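Twin-arginine translocation pathway signal (Rhodoferax ferrireducens, PDB 5IM2) probably serves as the solute-binding protein of a TRAP transporter, holding a small aromatic carboxylate such as benzoate in its cleft. Local coordinates at residues T55-A58 / P59-V63; F133-T136 / N137-A140; E234-S238 / V239-E243. One frame throughout, in Å; residues are numbered along the deposited sequence.

Contact 1: T55-A58 / P59-V63; sequences TFMA and PQSNV. With BEZ (benzoic acid), chain B.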
loop_
_atom_site.group_PDB
_atom_site.type_symbol
_atom_site.label_atom_id
_atom_site.label_comp_id
_atom_site.label_asym_id
_atom_site.label_seq_id
_atom_site.Cartn_x
_atom_site.Cartn_y
_atom_site.Cartn_z
ATOM N N THR A 55 -12.285 5.135 5.300
ATOM C CA THR A 55 -10.925 5.157 4.769
ATOM C C THR A 55 -10.517 6.590 4.470
ATOM O O THR A 55 -11.296 7.535 4.639
ATOM C CB THR A 55 -10.830 4.272 3.511
ATOM O OG1 THR A 55 -9.474 4.174 3.059
ATOM C CG2 THR A 55 -11.679 4.821 2.376
ATOM N N PHE A 56 -9.280 6.745 4.003
ATOM C CA PHE A 56 -8.664 8.054 3.816
ATOM C C PHE A 56 -8.635 8.490 2.350
ATOM O O PHE A 56 -8.262 9.640 2.051
ATOM C CB PHE A 56 -7.231 8.035 4.407
ATOM C CG PHE A 56 -6.297 7.086 3.685
ATOM C CD1 PHE A 56 -5.549 7.512 2.602
ATOM C CD2 PHE A 56 -6.159 5.768 4.087
ATOM C CE1 PHE A 56 -4.714 6.642 1.927
ATOM C CE2 PHE A 56 -5.320 4.894 3.403
ATOM C CZ PHE A 56 -4.586 5.345 2.334
ATOM N N MET A 57 -9.076 7.616 1.432
ATOM C CA MET A 57 -9.069 7.920 0.011
ATOM C C MET A 57 -10.123 8.965 -0.320
ATOM O O MET A 57 -11.200 9.005 0.279
ATOM C CB MET A 57 -9.344 6.657 -0.808
ATOM C CG MET A 57 -8.303 5.554 -0.640
ATOM S SD MET A 57 -6.605 6.092 -0.959
ATOM C CE MET A 57 -6.682 6.507 -2.708
ATOM N N ALA A 58 -9.794 9.807 -1.291
ATOM C CA ALA A 58 -10.768 10.714 -1.869
ATOM C C ALA A 58 -11.797 9.926 -2.667
ATOM O O ALA A 58 -11.456 8.927 -3.300
ATOM C CB ALA A 58 -10.082 11.704 -2.791
ATOM N N PRO A 59 -13.055 10.372 -2.703
ATOM C CA PRO A 59 -14.045 9.624 -3.496
ATOM C C PRO A 59 -13.741 9.566 -4.992
ATOM O O PRO A 59 -14.112 8.586 -5.649
ATOM C CB PRO A 59 -15.363 10.362 -3.215
ATOM C CG PRO A 59 -14.981 11.685 -2.725
ATOM C CD PRO A 59 -13.651 11.524 -2.020
ATOM N N GLN A 60 -13.043 10.547 -5.554
ATOM C CA GLN A 60 -12.785 10.535 -6.988
ATOM C C GLN A 60 -11.530 9.739 -7.365
ATOM O O GLN A 60 -10.998 9.904 -8.468
ATOM C CB GLN A 60 -12.705 11.969 -7.510
ATOM C CG GLN A 60 -14.077 12.663 -7.491
ATOM C CD GLN A 60 -15.190 11.791 -8.088
ATOM O OE1 GLN A 60 -15.074 11.309 -9.214
ATOM N NE2 GLN A 60 -16.256 11.563 -7.316
ATOM N N SER A 61 -11.098 8.836 -6.515
ATOM C CA SER A 61 -9.865 8.092 -6.712
ATOM C C SER A 61 -10.142 6.741 -7.338
ATOM O O SER A 61 -11.229 6.187 -7.185
ATOM C CB SER A 61 -9.163 7.869 -5.380
ATOM O OG SER A 61 -9.977 7.070 -4.527
ATOM N N ASN A 62 -9.108 6.197 -7.997
ATOM C CA ASN A 62 -9.144 4.833 -8.518
ATOM C C ASN A 62 -9.503 3.834 -7.423
ATOM O O ASN A 62 -10.311 2.932 -7.638
ATOM C CB ASN A 62 -7.777 4.481 -9.144
ATOM C CG ASN A 62 -7.652 3.015 -9.519
ATOM O OD1 ASN A 62 -8.513 2.465 -10.217
ATOM N ND2 ASN A 62 -6.557 2.381 -9.090
ATOM N N VAL A 63 -8.904 3.957 -6.241
ATOM C CA VAL A 63 -9.215 3.013 -5.163
ATOM C C VAL A 63 -10.688 3.067 -4.781
ATOM O O VAL A 63 -11.362 2.031 -4.701
ATOM C CB VAL A 63 -8.334 3.260 -3.934
ATOM C CG1 VAL A 63 -8.842 2.416 -2.792
ATOM C CG2 VAL A 63 -6.897 2.914 -4.239
HETATM C C BEZ B . 0.523 6.084 -0.084
HETATM O O1 BEZ B . 1.683 6.116 -0.588
HETATM O O2 BEZ B . 0.341 6.545 1.067
HETATM C C1 BEZ B . -0.624 5.532 -0.875
HETATM C C2 BEZ B . -1.895 5.485 -0.309
HETATM C C3 BEZ B . -2.954 4.996 -1.077
HETATM C C4 BEZ B . -2.723 4.547 -2.366
HETATM C C5 BEZ B . -1.455 4.572 -2.913
HETATM C C6 BEZ B . -0.390 5.072 -2.156
#
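Phe56 presents the edge of its ring to the bound benzoate, whose C2 lies in the plane of that ring, 3.8 Å from Phe56 CZ. The two rings stand nearly perpendicular, and the ring of Tyr118 meets Phe56 with its plane at about 60°. Beside Phe56, Met57 reaches the same part of the ligand with its sulfur, SD lying 3.8 Å from benzoate C3. The bend at chi2 (-54°) sets the sulfur there, and the bend at chi3 (-65°) then turns the terminal methyl towards Val63 at the start of helix 62-78. Met57 CE touches Val63 CB at 3.8 Å, while Met57 CG meets Val63 CG1 at the same separation, the two side chains crossing at about a right angle. Trp113 of strand 111-114 packs against both. Were Met57 an alanine, a gap would probably open between benzoate C3 and Val63, taking from the ligand its sulfur contact and from Val63 one of its apolar neighbours.

The backbone between them turns sharply, a type I beta turn from Ala58 to Ser61. Two donors of one residue grip the same carbonyl: Ser61 N lies 3.2 Å from Ala58 O and well above the carbonyl plane, whereas Ser61 OG comes nearly along the C=O axis at 2.7 Å. The serine is also the N-cap of the helix, its OG taking the amide of Trp64. One hydroxyl thus donates backwards to the loop and accepts from the first helical turn. The chemistry implies a division of labour: polar atoms hold the turn, which offers the ligand's ring apolar carbon and sulfur, while the benzoate's carboxylate is bound elsewhere, by Arg192 and Tyr118.

Contact 2: F133-T136 / N137-A140; sequences FMMT and NAEA
From Met135 to Ala138 the backbone runs extended, kinks at Thr136 (psi -84°), extends again at Asn137 and then winds into helix 138-152. Met135 runs beside the start of the helix, against Asn137 O and Ala138. Its CG stands anti to the backbone N and the chain stays extended at chi2, which brings CG to 3.7 Å from Asn137 O and SD to 3.8 Å from Ala138 N; a bend at chi3 turns the terminal methyl alone. The sulfur also sits 4.3 Å from Ala138 CB, and Val167 of strand 161-167 packs against both residues.

Asn137 is the N-cap of the helix. With CG set between the backbone N and the carbonyl carbon (chi1 63°), its carboxamide swings over the first turn, and OD1 accepts from Ala140 N at 2.9 Å. That bond is almost perfectly straight at the hydrogen (178°), although the donor stands above the plane of the carboxamide carbonyl and not on a lone pair. Because OD1 faces the amino end of a helix, the amides gathered there are likely to polarise it further. The other end of the group is also held: ND2 donates to Ala368 O near the end of the modelled chain, which should fix the amide's rotation. In this common capping arrangement the side chain satisfies an amide that has no carbonyl of a preceding turn to bond, while Ala138 N finds its own acceptor in Gln300 OE1.

Across the kink, Thr136 OG1 rests 3.8 Å from Ala140 CB and is hydrogen-bonded to Ser365 OG of helix 350-367. The same helix meets Thr136 through Ile361 and Ala140 through Ser365.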
loop_
_atom_site.group_PDB
_atom_site.type_symbol
_atom_site.label_atom_id
_atom_site.label_comp_id
_atom_site.label_asym_id
_atom_site.label_seq_id
_atom_site.Cartn_x
_atom_site.Cartn_y
_atom_site.Cartn_z
ATOM N N PHE A 133 12.945 -3.837 -3.775
ATOM C CA PHE A 133 12.987 -4.805 -4.886
ATOM C C PHE A 133 12.493 -6.193 -4.449
ATOM O O PHE A 133 13.170 -7.218 -4.631
ATOM C CB PHE A 133 14.394 -4.851 -5.486
ATOM C CG PHE A 133 14.815 -3.531 -6.075
ATOM C CD1 PHE A 133 14.352 -3.146 -7.306
ATOM C CD2 PHE A 133 15.628 -2.661 -5.378
ATOM C CE1 PHE A 133 14.685 -1.948 -7.846
ATOM C CE2 PHE A 133 15.977 -1.451 -5.916
ATOM C CZ PHE A 133 15.522 -1.088 -7.168
ATOM N N MET A 134 11.303 -6.209 -3.828
ATOM C CA MET A 134 10.607 -7.440 -3.431
ATOM C C MET A 134 9.516 -7.857 -4.410
ATOM O O MET A 134 9.359 -9.057 -4.687
ATOM C CB MET A 134 9.974 -7.286 -2.048
ATOM C CG MET A 134 10.928 -7.206 -0.898
ATOM S SD MET A 134 11.771 -8.776 -0.596
ATOM C CE MET A 134 10.423 -9.774 -0.067
ATOM N N MET A 135 8.773 -6.908 -4.955
ATOM C CA MET A 135 7.550 -7.237 -5.682
ATOM C C MET A 135 7.829 -7.615 -7.125
ATOM O O MET A 135 8.709 -7.069 -7.779
ATOM C CB MET A 135 6.591 -6.043 -5.646
ATOM C CG MET A 135 5.355 -6.209 -6.513
ATOM S SD MET A 135 4.217 -4.811 -6.463
ATOM C CE MET A 135 5.325 -3.525 -6.691
ATOM N N THR A 136 7.023 -8.547 -7.634
ATOM C CA THR A 136 6.954 -8.801 -9.064
ATOM C C THR A 136 5.825 -7.933 -9.644
ATOM O O THR A 136 6.080 -6.813 -10.111
ATOM C CB THR A 136 6.732 -10.284 -9.326
ATOM O OG1 THR A 136 5.605 -10.730 -8.581
ATOM C CG2 THR A 136 7.918 -11.090 -8.870
ATOM N N ASN A 137 4.579 -8.406 -9.566
ATOM C CA ASN A 137 3.403 -7.576 -9.842
ATOM C C ASN A 137 2.489 -7.550 -8.618
ATOM O O ASN A 137 2.609 -8.380 -7.714
ATOM C CB ASN A 137 2.653 -8.090 -11.075
ATOM C CG ASN A 137 2.123 -9.461 -10.886
ATOM O OD1 ASN A 137 1.117 -9.623 -10.246
ATOM N ND2 ASN A 137 2.798 -10.479 -11.456
ATOM N N ALA A 138 1.596 -6.561 -8.558
ATOM C CA ALA A 138 0.786 -6.378 -7.352
ATOM C C ALA A 138 -0.159 -7.548 -7.087
ATOM O O ALA A 138 -0.387 -7.898 -5.926
ATOM C CB ALA A 138 0.005 -5.071 -7.435
ATOM N N GLU A 139 -0.753 -8.142 -8.132
ATOM C CA GLU A 139 -1.652 -9.272 -7.898
ATOM C C GLU A 139 -0.908 -10.420 -7.223
ATOM O O GLU A 139 -1.336 -10.931 -6.183
ATOM C CB GLU A 139 -2.292 -9.758 -9.201
ATOM C CG GLU A 139 -3.243 -10.910 -9.001
ATOM C CD GLU A 139 -3.748 -11.458 -10.318
ATOM O OE1 GLU A 139 -3.349 -10.921 -11.388
ATOM O OE2 GLU A 139 -4.510 -12.456 -10.279
ATOM N N ALA A 140 0.208 -10.834 -7.808
ATOM C CA ALA A 140 0.986 -11.937 -7.242
ATOM C C ALA A 140 1.493 -11.615 -5.845
ATOM O O ALA A 140 1.378 -12.438 -4.921
ATOM C CB ALA A 140 2.131 -12.274 -8.203
#

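Contact 3: E234-S238 / V239-E243; sequences EVVPS and VKVHE. With BEZ (benzoic acid), chain B.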
loop_
_atom_site.group_PDB
_atom_site.type_symbol
_atom_site.label_atom_id
_atom_site.label_comp_id
_atom_site.label_asym_id
_atom_site.label_seq_id
_atom_site.Cartn_x
_atom_site.Cartn_y
_atom_site.Cartn_z
ATOM N N GLU A 234 -1.033 5.124 -9.783
ATOM C CA GLU A 234 -2.484 5.076 -9.827
ATOM C C GLU A 234 -3.115 6.163 -8.949
ATOM O O GLU A 234 -4.199 6.671 -9.285
ATOM C CB GLU A 234 -2.979 3.675 -9.434
ATOM C CG GLU A 234 -2.687 3.260 -8.020
ATOM C CD GLU A 234 -3.717 3.715 -6.982
ATOM O OE1 GLU A 234 -4.881 4.060 -7.345
ATOM O OE2 GLU A 234 -3.322 3.719 -5.789
ATOM N N VAL A 235 -2.450 6.533 -7.846
ATOM C CA VAL A 235 -3.042 7.444 -6.865
ATOM C C VAL A 235 -2.767 8.890 -7.200
ATOM O O VAL A 235 -3.424 9.779 -6.639
ATOM C CB VAL A 235 -2.528 7.106 -5.451
ATOM C CG1 VAL A 235 -1.075 7.511 -5.257
ATOM C CG2 VAL A 235 -3.447 7.718 -4.391
ATOM N N VAL A 236 -1.858 9.147 -8.132
ATOM C CA VAL A 236 -1.339 10.502 -8.324
ATOM C C VAL A 236 -2.456 11.484 -8.653
ATOM O O VAL A 236 -2.496 12.573 -8.050
ATOM C CB VAL A 236 -0.233 10.475 -9.393
ATOM C CG1 VAL A 236 -0.007 11.840 -10.081
ATOM C CG2 VAL A 236 1.029 9.933 -8.812
ATOM N N PRO A 237 -3.362 11.199 -9.587
ATOM C CA PRO A 237 -4.393 12.194 -9.902
ATOM C C PRO A 237 -5.366 12.462 -8.768
ATOM O O PRO A 237 -5.968 13.540 -8.752
ATOM C CB PRO A 237 -5.119 11.597 -11.111
ATOM C CG PRO A 237 -4.279 10.468 -11.581
ATOM C CD PRO A 237 -3.438 10.010 -10.459
ATOM N N SER A 238 -5.564 11.527 -7.836
ATOM C CA SER A 238 -6.538 11.734 -6.771
ATOM C C SER A 238 -6.093 12.823 -5.809
ATOM O O SER A 238 -6.949 13.420 -5.148
ATOM C CB SER A 238 -6.800 10.428 -5.995
ATOM O OG SER A 238 -5.763 10.163 -5.032
ATOM N N VAL A 239 -4.786 13.074 -5.721
ATOM C CA VAL A 239 -4.213 14.143 -4.906
ATOM C C VAL A 239 -3.605 15.237 -5.769
ATOM O O VAL A 239 -2.856 16.081 -5.265
ATOM C CB VAL A 239 -3.182 13.600 -3.901
ATOM C CG1 VAL A 239 -3.901 12.953 -2.739
ATOM C CG2 VAL A 239 -2.179 12.613 -4.554
ATOM N N LYS A 240 -3.913 15.238 -7.063
ATOM C CA LYS A 240 -3.492 16.276 -7.995
ATOM C C LYS A 240 -1.983 16.475 -7.921
ATOM O O LYS A 240 -1.467 17.587 -8.015
ATOM C CB LYS A 240 -4.269 17.581 -7.742
ATOM C CG LYS A 240 -5.780 17.480 -8.009
ATOM C CD LYS A 240 -6.554 16.945 -6.800
ATOM C CE LYS A 240 -6.713 17.995 -5.696
ATOM N NZ LYS A 240 -6.954 17.389 -4.345
ATOM N N VAL A 241 -1.254 15.367 -7.752
ATOM C CA VAL A 241 0.204 15.467 -7.653
ATOM C C VAL A 241 0.837 15.744 -9.012
ATOM O O VAL A 241 1.924 16.341 -9.077
ATOM C CB VAL A 241 0.774 14.203 -6.977
ATOM C CG1 VAL A 241 2.221 13.923 -7.417
ATOM C CG2 VAL A 241 0.720 14.389 -5.468
ATOM N N HIS A 242 0.173 15.379 -10.108
ATOM C CA HIS A 242 0.681 15.759 -11.419
ATOM C C HIS A 242 0.585 17.262 -11.650
ATOM O O HIS A 242 1.254 17.781 -12.549
ATOM C CB HIS A 242 -0.075 15.016 -12.519
ATOM C CG HIS A 242 -1.532 15.348 -12.582
ATOM N ND1 HIS A 242 -2.403 15.074 -11.551
ATOM C CD2 HIS A 242 -2.271 15.923 -13.558
ATOM C CE1 HIS A 242 -3.617 15.467 -11.889
ATOM N NE2 HIS A 242 -3.565 15.988 -13.103
ATOM N N GLU A 243 -0.237 17.968 -10.875
ATOM C CA GLU A 243 -0.289 19.421 -10.977
ATOM C C GLU A 243 0.719 20.099 -10.065
ATOM O O GLU A 243 1.088 21.253 -10.320
ATOM C CB GLU A 243 -1.700 19.916 -10.652
ATOM C CG GLU A 243 -2.727 19.502 -11.695
ATOM C CD GLU A 243 -4.162 19.787 -11.270
ATOM O OE1 GLU A 243 -4.356 20.493 -10.262
ATOM O OE2 GLU A 243 -5.097 19.301 -11.941
HETATM C C BEZ B . 0.523 6.084 -0.084
HETATM O O1 BEZ B . 1.683 6.116 -0.588
HETATM O O2 BEZ B . 0.341 6.545 1.067
HETATM C C1 BEZ B . -0.624 5.532 -0.875
HETATM C C2 BEZ B . -1.895 5.485 -0.309
HETATM C C3 BEZ B . -2.954 4.996 -1.077
HETATM C C4 BEZ B . -2.723 4.547 -2.366
HETATM C C5 BEZ B . -1.455 4.572 -2.913
HETATM C C6 BEZ B . -0.390 5.072 -2.156
#
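Val235 lies against the bound benzoate with all three carbons of its side chain, CB being 3.7 Å from benzoate C5, while CG1 lies nearest C5 and C6 and CG2 nearest C4. Glu234 approaches the same ring through OE2, at 3.5 Å from C5. Its carboxylate is held from two directions, OE2 by Gln299 NE2 and OE1 by Asn62 ND2.

Behind this first shell, Ser238 braces Val235: its OG donates to Val235 O at 2.9 Å, in the carbonyl plane and on a lone pair. A Schellman motif follows. Lys240 takes a left-handed backbone conformation (phi 53°, psi 38°), which lets Val241 N reach back to Val236 O (3.1 Å) and Lys240 N to Pro237 O (3.2 Å). The first bond is nearly straight at the hydrogen, 166°; the second comes from above its carbonyl plane. The apolar contact that often accompanies this motif is present too: Val236 and Val241 cross at about a right angle, with Val236 CG1 4.0 Å from Val241 CB. His242 leans obliquely on Pro237 CA, its buried ND1 having no partner in the model.

Outward of the turn, Pro218 of helix 217-223 packs on Val239, Ile217 and Leu221 of that helix on Val241, and His174 of strand 171-175 against both Val236 and Val241.

Followed from the N terminus, the three contacts come in series, none nested in or crossing another. Contact 1 turns the chain from strand 49-55, in the five-stranded sheet, into helix 62-78. Contact 2 leads the loop after strand 111-114 into helix 138-152. Contact 3 carries the chain from strand 228-232, in the six-stranded sheet, towards helix 241-244. Contacts 1 and 3 meet around the benzoate, their centres about 11 Å apart: Ser61 packs on Ser238 and Met57 on Val235, joining the loops that follow strands of the two sheets beside the ligand. Contact 2 lies about 22 Å from either, centre to centre, and touches neither.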